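Local atomic coordinates of AHL synthase (Burkholderia glumae, PDB entry 3P2H), a protein that probably catalyses the synthesis of N-acyl-homoserine lactone quorum-sensing signals from acyl-carrier protein-bound fatty acids and S-adenosyl-L-methionine. Residues W98-F103 / R137-V142. The protein carries 3 engineered substitutions. Numbering follows the deposited sequence.
Sequences WELSRF and RQLIGV. With NOO (N-(3-oxocyclohex-1-en-1-yl)octanamide), chain C; MTA (5'-deoxy-5'-methylthioadenosine), chain B.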
loop_
_atom_site.group_PDB
_atom_site.type_symbol
_atom_site.label_atom_id
_atom_site.label_comp_id
_atom_site.label_asym_id
_atom_site.label_seq_id
_atom_site.Cartn_x
_atom_site.Cartn_y
_atom_site.Cartn_z
ATOM N N TRP A 98 10.620 -2.263 0.062
ATOM C CA TRP A 98 9.391 -2.949 0.454
ATOM C C TRP A 98 8.309 -2.536 -0.538
ATOM O O TRP A 98 8.354 -1.431 -1.074
ATOM C CB TRP A 98 8.960 -2.542 1.871
ATOM C CG TRP A 98 9.616 -3.331 2.969
ATOM C CD1 TRP A 98 10.953 -3.427 3.227
ATOM C CD2 TRP A 98 8.960 -4.148 3.948
ATOM N NE1 TRP A 98 11.170 -4.257 4.304
ATOM C CE2 TRP A 98 9.963 -4.713 4.764
ATOM C CE3 TRP A 98 7.620 -4.460 4.212
ATOM C CZ2 TRP A 98 9.671 -5.574 5.824
ATOM C CZ3 TRP A 98 7.327 -5.319 5.270
ATOM C CH2 TRP A 98 8.350 -5.865 6.060
ATOM N N GLU A 99 7.348 -3.419 -0.785
ATOM C CA GLU A 99 6.269 -3.108 -1.711
ATOM C C GLU A 99 5.002 -2.669 -0.996
ATOM O O GLU A 99 4.547 -3.321 -0.053
ATOM C CB GLU A 99 5.916 -4.310 -2.592
ATOM C CG GLU A 99 4.737 -4.003 -3.515
ATOM C CD GLU A 99 4.108 -5.237 -4.123
ATOM O OE1 GLU A 99 3.694 -6.123 -3.355
ATOM O OE2 GLU A 99 4.019 -5.315 -5.365
ATOM N N LEU A 100 4.431 -1.567 -1.466
ATOM C CA LEU A 100 3.195 -1.042 -0.907
ATOM C C LEU A 100 2.084 -1.411 -1.882
ATOM O O LEU A 100 2.167 -1.086 -3.062
ATOM C CB LEU A 100 3.281 0.482 -0.768
ATOM C CG LEU A 100 2.035 1.193 -0.232
ATOM C CD1 LEU A 100 1.703 0.674 1.158
ATOM C CD2 LEU A 100 2.272 2.701 -0.200
ATOM N N SER A 101 1.063 -2.113 -1.398
ATOM C CA SER A 101 -0.060 -2.504 -2.247
ATOM C C SER A 101 -1.384 -2.364 -1.496
ATOM O O SER A 101 -1.398 -2.012 -0.321
ATOM C CB SER A 101 0.108 -3.946 -2.738
ATOM O OG SER A 101 0.225 -4.844 -1.653
ATOM N N ARG A 102 -2.489 -2.646 -2.183
ATOM C CA ARG A 102 -3.818 -2.542 -1.593
ATOM C C ARG A 102 -3.892 -1.305 -0.702
ATOM O O ARG A 102 -4.223 -1.385 0.481
ATOM C CB ARG A 102 -4.143 -3.804 -0.784
ATOM C CG ARG A 102 -4.303 -5.076 -1.622
ATOM C CD ARG A 102 -5.445 -4.958 -2.634
ATOM N NE ARG A 102 -5.839 -6.253 -3.189
ATOM C CZ ARG A 102 -5.123 -6.961 -4.062
ATOM N NH1 ARG A 102 -5.575 -8.131 -4.495
ATOM N NH2 ARG A 102 -3.959 -6.500 -4.512
ATOM N N PHE A 103 -3.570 -0.160 -1.290
ATOM C CA PHE A 103 -3.575 1.108 -0.578
ATOM C C PHE A 103 -4.846 1.877 -0.919
ATOM O O PHE A 103 -5.122 2.144 -2.084
ATOM C CB PHE A 103 -2.351 1.936 -0.979
ATOM C CG PHE A 103 -2.204 3.219 -0.216
ATOM C CD1 PHE A 103 -1.666 3.225 1.062
ATOM C CD2 PHE A 103 -2.596 4.430 -0.785
ATOM C CE1 PHE A 103 -1.517 4.416 1.765
ATOM C CE2 PHE A 103 -2.451 5.631 -0.086
ATOM C CZ PHE A 103 -1.909 5.621 1.191
ATOM N N ARG A 137 14.431 1.635 2.676
ATOM C CA ARG A 137 14.908 2.952 2.267
ATOM C C ARG A 137 14.050 3.456 1.106
ATOM O O ARG A 137 14.111 4.627 0.733
ATOM C CB ARG A 137 16.381 2.876 1.868
ATOM C CG ARG A 137 17.280 2.596 3.064
ATOM C CD ARG A 137 18.721 2.315 2.679
ATOM N NE ARG A 137 19.549 2.162 3.879
ATOM C CZ ARG A 137 20.866 1.976 3.865
ATOM N NH1 ARG A 137 21.519 1.911 2.713
ATOM N NH2 ARG A 137 21.534 1.881 5.008
ATOM N N GLN A 138 13.245 2.555 0.551
ATOM C CA GLN A 138 12.343 2.880 -0.549
ATOM C C GLN A 138 11.122 1.970 -0.554
ATOM O O GLN A 138 11.163 0.841 -0.054
ATOM C CB GLN A 138 13.032 2.710 -1.902
ATOM C CG GLN A 138 14.099 3.717 -2.251
ATOM C CD GLN A 138 14.751 3.377 -3.574
ATOM O OE1 GLN A 138 15.365 2.325 -3.716
ATOM N NE2 GLN A 138 14.608 4.255 -4.553
ATOM N N LEU A 139 10.036 2.485 -1.119
ATOM C CA LEU A 139 8.811 1.725 -1.283
ATOM C C LEU A 139 8.591 1.679 -2.791
ATOM O O LEU A 139 8.969 2.610 -3.511
ATOM C CB LEU A 139 7.617 2.422 -0.631
ATOM C CG LEU A 139 7.582 2.561 0.886
ATOM C CD1 LEU A 139 6.293 3.252 1.272
ATOM C CD2 LEU A 139 7.677 1.200 1.545
ATOM N N ILE A 140 7.999 0.590 -3.265
ATOM C CA ILE A 140 7.708 0.439 -4.681
ATOM C C ILE A 140 6.338 -0.209 -4.816
ATOM O O ILE A 140 5.911 -0.950 -3.935
ATOM C CB ILE A 140 8.783 -0.419 -5.391
ATOM C CG1 ILE A 140 8.592 -0.333 -6.910
ATOM C CG2 ILE A 140 8.711 -1.864 -4.915
ATOM C CD1 ILE A 140 9.714 -0.951 -7.709
ATOM N N GLY A 141 5.636 0.087 -5.903
ATOM C CA GLY A 141 4.323 -0.499 -6.088
ATOM C C GLY A 141 3.527 0.118 -7.220
ATOM O O GLY A 141 3.773 1.253 -7.631
ATOM N N VAL A 142 2.569 -0.642 -7.733
ATOM C CA VAL A 142 1.731 -0.157 -8.812
ATOM C C VAL A 142 0.712 0.777 -8.193
ATOM O O VAL A 142 -0.008 0.402 -7.261
ATOM C CB VAL A 142 1.000 -1.313 -9.521
ATOM C CG1 VAL A 142 0.119 -0.769 -10.623
ATOM C CG2 VAL A 142 2.008 -2.291 -10.075
HETATM C C1 NOO C . -6.870 4.181 -5.167
HETATM O O1 NOO C . -7.061 5.271 -5.697
HETATM C C2 NOO C . -5.488 3.546 -5.083
HETATM C C3 NOO C . -5.305 2.156 -5.077
HETATM C C4 NOO C . -6.564 1.275 -4.938
HETATM C C5 NOO C . -7.746 1.936 -4.123
HETATM C C6 NOO C . -8.081 3.388 -4.583
HETATM N N7 NOO C . -4.023 1.472 -5.204
HETATM C C8 NOO C . -3.400 0.377 -4.548
HETATM O O8 NOO C . -3.915 -0.726 -4.391
HETATM C C9 NOO C . -1.971 0.538 -3.982
HETATM C C10 NOO C . -1.112 1.768 -4.372
HETATM C C11 NOO C . 0.394 1.390 -4.316
HETATM C C12 NOO C . 1.271 2.523 -3.756
HETATM C C13 NOO C . 2.769 2.156 -3.835
HETATM C C14 NOO C . 3.648 3.403 -4.045
HETATM C C15 NOO C . 5.137 3.077 -3.890
HETATM C CS MTA B . -2.910 -3.092 -8.884
HETATM S "S5'" MTA B . -3.461 -2.640 -10.556
HETATM C "C5'" MTA B . -5.162 -3.284 -10.547
HETATM C "C4'" MTA B . -5.264 -4.662 -11.205
HETATM O "O4'" MTA B . -4.445 -5.583 -10.430
HETATM C "C2'" MTA B . -6.631 -6.385 -10.205
HETATM O "O2'" MTA B . -7.623 -7.389 -10.438
HETATM C "C3'" MTA B . -6.724 -5.133 -11.147
HETATM O "O3'" MTA B . -7.134 -5.551 -12.455
HETATM C "C1'" MTA B . -5.174 -6.839 -10.409
HETATM N N9 MTA B . -4.672 -7.652 -9.282
HETATM C C8 MTA B . -4.570 -7.278 -7.963
HETATM N N7 MTA B . -4.084 -8.239 -7.239
HETATM C C5 MTA B . -3.835 -9.306 -8.043
HETATM C C6 MTA B . -3.310 -10.627 -7.844
HETATM N N6 MTA B . -2.929 -11.038 -6.579
HETATM N N1 MTA B . -3.194 -11.467 -8.924
HETATM C C2 MTA B . -3.564 -11.083 -10.181
HETATM N N3 MTA B . -4.066 -9.829 -10.381
HETATM C C4 MTA B . -4.216 -8.933 -9.377
HETATM O O HOH W 1 2.502 -3.341 -6.414
HETATM O O HOH W 2 0.149 -2.144 -5.706
#
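W98 CB rests against L139 CD2 (4.0 Å) on neighbouring parallel strands; apolar residues suit this buried face, where L139 also meets V128 and A131 of helix 120-133 while the indole leads away toward P72 and A136. Between the backbones, W98 N donates to Q138 O, I140 N to W98 O, and L100 N to I140 O (2.9 Å). E99 points to the face shared with I140. Its CB passes the I140 carbonyl, and E99 CG, anti to the backbone N (chi1 177°), comes to 3.3 Å from I140 O. From there the extended chain carries the carboxylate off that face of the sheet, to the start of helix 78-81. E99 OE2 accepts from L79 N and from a water at 2.7 Å, which in turn accepts from V142 N; E99 OE1 has a weak bond from L78 N. A long acidic side chain thus reaches backbone N-H groups and, through water, the neighbouring strand just where direct pairing has stopped.

The strands diverge at 42°, the V-shaped splay of the GNAT-like acyltransferase fold to which autoinducer synthases are related. The octanoyl tail of the inhibitor NOO runs into this opening. On that side L100 lays CB 3.5 Å from NOO C13, with CG and CD2 also against the tail; branched aliphatic groups suit an alkyl chain. G141 suits its place because a CB would run into L100 O; the tail end, NOO C15, lies by its backbone N. Beyond the corner at R102, F103 N bonds weakly to NOO O8 (3.2 Å).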